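PDB 5E09: cellulase from Bacillus sp. BG-CS10, which probably hydrolyses internal beta-1,4-glucosidic bonds of cellulose, joining a family 5 glycoside hydrolase domain to carbohydrate-binding modules. Local coordinates for residues I356-I361 and T394-A399; L195-S200 and T222-G227. All blocks are in the same frame, centred on the assembly; numbering follows the deposited sequence.

Contact 1: residues I356-I361 and T394-A399; sequences IRDQDI and TMKADA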
# COMPACT_ATOMS: atom_id res chain seq x y z
N ILE A 356 -20.89 32.47 7.20
CA ILE A 356 -20.75 31.46 6.16
C ILE A 356 -20.84 32.09 4.78
O ILE A 356 -21.81 32.77 4.44
CB ILE A 356 -21.82 30.36 6.31
CG1 ILE A 356 -21.53 29.54 7.57
CG2 ILE A 356 -21.85 29.46 5.07
CD1 ILE A 356 -22.59 28.53 7.92
N ARG A 357 -19.81 31.87 3.98
CA ARG A 357 -19.73 32.48 2.66
C ARG A 357 -19.58 31.42 1.58
O ARG A 357 -19.29 30.26 1.88
CB ARG A 357 -18.56 33.47 2.61
CG ARG A 357 -17.22 32.84 2.93
CD ARG A 357 -16.08 33.86 2.96
NE ARG A 357 -14.81 33.19 3.19
CZ ARG A 357 -14.09 32.62 2.23
NH1 ARG A 357 -14.51 32.65 0.97
NH2 ARG A 357 -12.94 32.02 2.52
N ASP A 358 -19.81 31.82 0.33
CA ASP A 358 -19.58 30.96 -0.83
C ASP A 358 -18.17 30.37 -0.75
O ASP A 358 -17.25 31.04 -0.28
CB ASP A 358 -19.75 31.74 -2.14
CG ASP A 358 -21.21 32.01 -2.51
OD1 ASP A 358 -22.13 31.44 -1.87
OD2 ASP A 358 -21.44 32.78 -3.46
N GLN A 359 -17.99 29.14 -1.21
CA GLN A 359 -16.67 28.52 -1.15
C GLN A 359 -16.30 27.82 -2.45
O GLN A 359 -17.07 27.03 -2.97
CB GLN A 359 -16.59 27.51 0.01
CG GLN A 359 -16.79 28.13 1.38
CD GLN A 359 -15.67 27.77 2.35
OE1 GLN A 359 -14.94 26.80 2.14
NE2 GLN A 359 -15.53 28.57 3.40
N ASP A 360 -15.11 28.13 -2.96
CA ASP A 360 -14.62 27.54 -4.20
C ASP A 360 -13.81 26.28 -3.93
O ASP A 360 -13.20 26.14 -2.87
CB ASP A 360 -13.78 28.55 -4.98
CG ASP A 360 -14.62 29.58 -5.72
OD1 ASP A 360 -15.83 29.68 -5.42
OD2 ASP A 360 -14.08 30.28 -6.59
N ILE A 361 -13.82 25.37 -4.90
CA ILE A 361 -13.19 24.06 -4.79
C ILE A 361 -12.65 23.63 -6.15
O ILE A 361 -13.40 23.52 -7.12
CB ILE A 361 -14.17 22.96 -4.31
CG1 ILE A 361 -14.80 23.33 -2.97
CG2 ILE A 361 -13.46 21.62 -4.22
CD1 ILE A 361 -16.13 22.64 -2.73
N THR A 394 -18.34 25.84 -6.98
CA THR A 394 -18.69 26.72 -5.88
C THR A 394 -19.88 26.19 -5.08
O THR A 394 -20.95 25.94 -5.64
CB THR A 394 -19.01 28.14 -6.37
OG1 THR A 394 -17.89 28.67 -7.09
CG2 THR A 394 -19.34 29.05 -5.19
N MSE A 395 -19.67 26.00 -3.77
CA MSE A 395 -20.77 25.76 -2.84
C MSE A 395 -21.33 27.09 -2.38
O MSE A 395 -20.60 27.94 -1.85
CB MSE A 395 -20.31 24.94 -1.62
CG MSE A 395 -19.82 23.55 -1.95
SE MSE A 395 -21.09 22.52 -3.01
CE MSE A 395 -22.66 22.74 -1.87
N LYS A 396 -22.63 27.27 -2.57
CA LYS A 396 -23.28 28.52 -2.20
C LYS A 396 -23.48 28.59 -0.69
O LYS A 396 -23.71 27.57 -0.03
CB LYS A 396 -24.63 28.67 -2.92
CG LYS A 396 -24.54 28.52 -4.44
CD LYS A 396 -23.75 29.66 -5.08
CE LYS A 396 -24.38 31.01 -4.77
NZ LYS A 396 -23.72 32.13 -5.48
N ALA A 397 -23.40 29.80 -0.15
CA ALA A 397 -23.46 30.04 1.29
C ALA A 397 -24.74 29.52 1.95
O ALA A 397 -24.72 29.07 3.09
CB ALA A 397 -23.30 31.52 1.57
N ASP A 398 -25.86 29.59 1.23
CA ASP A 398 -27.13 29.14 1.79
C ASP A 398 -27.20 27.61 1.90
O ASP A 398 -27.76 27.08 2.85
CB ASP A 398 -28.29 29.65 0.94
CG ASP A 398 -28.39 31.16 0.96
OD1 ASP A 398 -28.02 31.77 1.99
OD2 ASP A 398 -28.82 31.74 -0.06
N ALA A 399 -26.62 26.91 0.92
CA ALA A 399 -26.55 25.45 0.98
C ALA A 399 -25.69 25.00 2.17
O ALA A 399 -26.08 24.12 2.94
CB ALA A 399 -26.02 24.90 -0.32
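Gln359 and Met395 form an antiparallel hydrogen-bonded pair, and Asp360 and Thr394 form the non-hydrogen-bonded pair beside it. Strands 359-364 and 392-395 are the inner neighbours of a four-stranded antiparallel sheet in the X2 module, a member of the immunoglobulin-like E-set clan. Gln359 N reaches Met395 O at 2.9 Å, and Met395 N returns the bond to Gln359 O. Next to this pair, the CA of Asp358 makes a CA-H...O contact of 3.3 Å with Met395 O.

Asp358 holds the corner where the second strand turns into helix 397-403. With CG beside its own backbone N (chi1 -76°), the carboxylate is brought to the start of the helix. OD1 accepts the N-H of Ala397 at 2.7 Å. Lys396 is the N-cap residue, so this N-H belongs to the first turn of the helix, and the carboxylate probably interacts favourably with that helix end. OD2 forms a salt bridge of 3.1 Å with Lys396 NZ, which approaches on the syn side, 33° out of the carboxylate plane. The lysine chain is bent and runs alongside the aspartate. NZ also forms a salt bridge with Glu387, its stronger partner.

Ala397 CB packs against Ile356 O, and Ile356 also touches Leu400 and Thr401 of the helix. On the face carrying Gln359 and Met395, the Ile361 CD1 methyl meets CG of Met395, a selenomethionine, at 3.9 Å. The other face carries a polar pair. There Thr394 OG1 donates to Asp360 OD1 at 2.8 Å, from above the carboxylate plane and 55° out of it.

Contact 2: residues L195-S200 and T222-G227; sequences LETATS and TVHYYG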
# COMPACT_ATOMS: atom_id res chain seq x y z
N LEU A 195 15.93 -8.10 -8.42
CA LEU A 195 16.52 -8.04 -7.09
C LEU A 195 15.72 -7.10 -6.20
O LEU A 195 15.49 -5.94 -6.56
CB LEU A 195 17.98 -7.59 -7.17
CG LEU A 195 18.82 -7.73 -5.90
CD1 LEU A 195 18.92 -9.20 -5.49
CD2 LEU A 195 20.20 -7.14 -6.12
N GLU A 196 15.28 -7.61 -5.04
CA GLU A 196 14.45 -6.86 -4.08
C GLU A 196 13.10 -6.44 -4.67
O GLU A 196 12.45 -5.54 -4.14
CB GLU A 196 15.20 -5.62 -3.58
CG GLU A 196 16.31 -5.91 -2.60
CD GLU A 196 17.18 -4.69 -2.32
OE1 GLU A 196 16.97 -3.65 -2.98
OE2 GLU A 196 18.07 -4.78 -1.45
N THR A 197 12.70 -7.10 -5.76
CA THR A 197 11.58 -6.68 -6.60
C THR A 197 11.56 -5.17 -6.84
O THR A 197 10.49 -4.57 -6.88
CB THR A 197 10.21 -7.11 -6.02
OG1 THR A 197 10.01 -6.49 -4.74
CG2 THR A 197 10.12 -8.62 -5.88
N ALA A 198 12.74 -4.57 -6.99
CA ALA A 198 12.85 -3.13 -7.19
C ALA A 198 12.92 -2.79 -8.68
O ALA A 198 12.98 -3.68 -9.53
CB ALA A 198 14.06 -2.59 -6.46
N THR A 199 12.93 -1.50 -9.00
CA THR A 199 12.72 -1.08 -10.39
C THR A 199 13.85 -0.25 -10.99
O THR A 199 13.65 0.40 -12.02
CB THR A 199 11.41 -0.28 -10.51
OG1 THR A 199 11.51 0.94 -9.76
CG2 THR A 199 10.23 -1.10 -10.00
N SER A 200 15.03 -0.29 -10.39
CA SER A 200 16.20 0.37 -10.97
C SER A 200 16.50 -0.21 -12.34
O SER A 200 16.34 -1.41 -12.57
CB SER A 200 17.41 0.22 -10.05
OG SER A 200 17.14 0.74 -8.77
N THR A 222 8.23 -9.74 -12.58
CA THR A 222 7.45 -9.13 -11.52
C THR A 222 8.21 -8.08 -10.72
O THR A 222 9.40 -8.25 -10.42
CB THR A 222 6.89 -10.16 -10.54
OG1 THR A 222 6.10 -9.49 -9.55
CG2 THR A 222 8.00 -10.94 -9.84
N VAL A 223 7.52 -7.00 -10.39
CA VAL A 223 8.11 -5.99 -9.52
C VAL A 223 7.08 -5.56 -8.48
O VAL A 223 5.90 -5.90 -8.59
CB VAL A 223 8.61 -4.76 -10.31
CG1 VAL A 223 9.86 -5.11 -11.11
CG2 VAL A 223 7.53 -4.20 -11.22
N HIS A 224 7.55 -4.83 -7.48
CA HIS A 224 6.69 -4.33 -6.41
C HIS A 224 6.79 -2.81 -6.35
O HIS A 224 7.81 -2.25 -6.75
CB HIS A 224 7.08 -4.93 -5.06
CG HIS A 224 6.79 -6.39 -4.93
ND1 HIS A 224 7.14 -7.13 -3.82
CD2 HIS A 224 6.18 -7.25 -5.78
CE1 HIS A 224 6.76 -8.38 -3.99
NE2 HIS A 224 6.18 -8.49 -5.17
N TYR A 225 5.75 -2.16 -5.85
CA TYR A 225 5.75 -0.70 -5.77
C TYR A 225 4.88 -0.20 -4.63
O TYR A 225 3.72 -0.58 -4.51
CB TYR A 225 5.29 -0.09 -7.09
CG TYR A 225 5.48 1.40 -7.14
CD1 TYR A 225 6.74 1.95 -7.35
CD2 TYR A 225 4.40 2.27 -6.96
CE1 TYR A 225 6.92 3.31 -7.39
CE2 TYR A 225 4.58 3.64 -7.00
CZ TYR A 225 5.84 4.15 -7.22
OH TYR A 225 6.03 5.51 -7.26
N TYR A 226 5.43 0.68 -3.80
CA TYR A 226 4.72 1.14 -2.61
C TYR A 226 4.72 2.65 -2.49
O TYR A 226 4.46 3.20 -1.43
CB TYR A 226 5.33 0.51 -1.36
CG TYR A 226 4.87 -0.91 -1.16
CD1 TYR A 226 3.68 -1.19 -0.49
CD2 TYR A 226 5.61 -1.98 -1.65
CE1 TYR A 226 3.24 -2.49 -0.31
CE2 TYR A 226 5.18 -3.29 -1.48
CZ TYR A 226 3.99 -3.53 -0.81
OH TYR A 226 3.56 -4.83 -0.62
N GLY A 227 5.04 3.31 -3.60
CA GLY A 227 4.94 4.75 -3.68
C GLY A 227 6.21 5.47 -3.29
O GLY A 227 7.01 4.96 -2.49
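The His224 ring has Thr197 over one face. Thr197 CB sits 3.6 Å above the ring plane, displaced toward the rim. It makes a CH-pi contact 19° off the ring normal, nearest the CG and ND1 atoms. The CG2 methyl of the same threonine reaches over CE1, ND1 and NE2. ND1 is hydrogen-bonded to Glu149 OE2, which would help fix the rotation of the imidazole. The Tyr225 ring has the backbone N of Gly227 over one face and an edge-to-face partner in Phe253.

One hydrogen bond joins the two backbones. His224 N donates to Thr197 O at 3.0 Å, fairly straight at 162°. Thr197 OG1 lies between its backbone N and carbonyl carbon (chi1 62°), the crowded position. From there it donates to Glu196 O at 2.7 Å. Glu196 and Thr197 both have left-handed backbone angles, and the tight turn is closed by Ala198 N bonding to Leu195 O at 3.1 Å.

Farther along the loop, the Thr199 CG2 methyl meets Val223 CB at 4.0 Å, with the two side chains at about a right angle. Val223 CG1 also packs against Ala198 O.

Tyr226 OH bonds to Glu271. Glu149 lies just after the fourth barrel strand and Glu271 near the end of the seventh, consistent with the acid/base and nucleophile positions of family 5 enzymes. The contact therefore joins the loop after the fifth strand to the C-terminal end of the sixth, at the probable active site of a TIM barrel.

In the fold
Contacts 1 and 2 belong to different modules. Their centres are 44 Å apart and their nearest atoms about 25 Å apart, so they do not touch. They follow one another along the chain: contact 2 closes in the catalytic barrel before contact 1 opens in the X2 module. Contact 2 is buried, its centre about 13 Å from the centre of the chain, and it borders the probable catalytic glutamates Glu149 and Glu271. Contact 1 is a surface contact about 35 Å from the chain centre. It joins a strand pair to a short helix within the module, far from contact 2 and the probable active site.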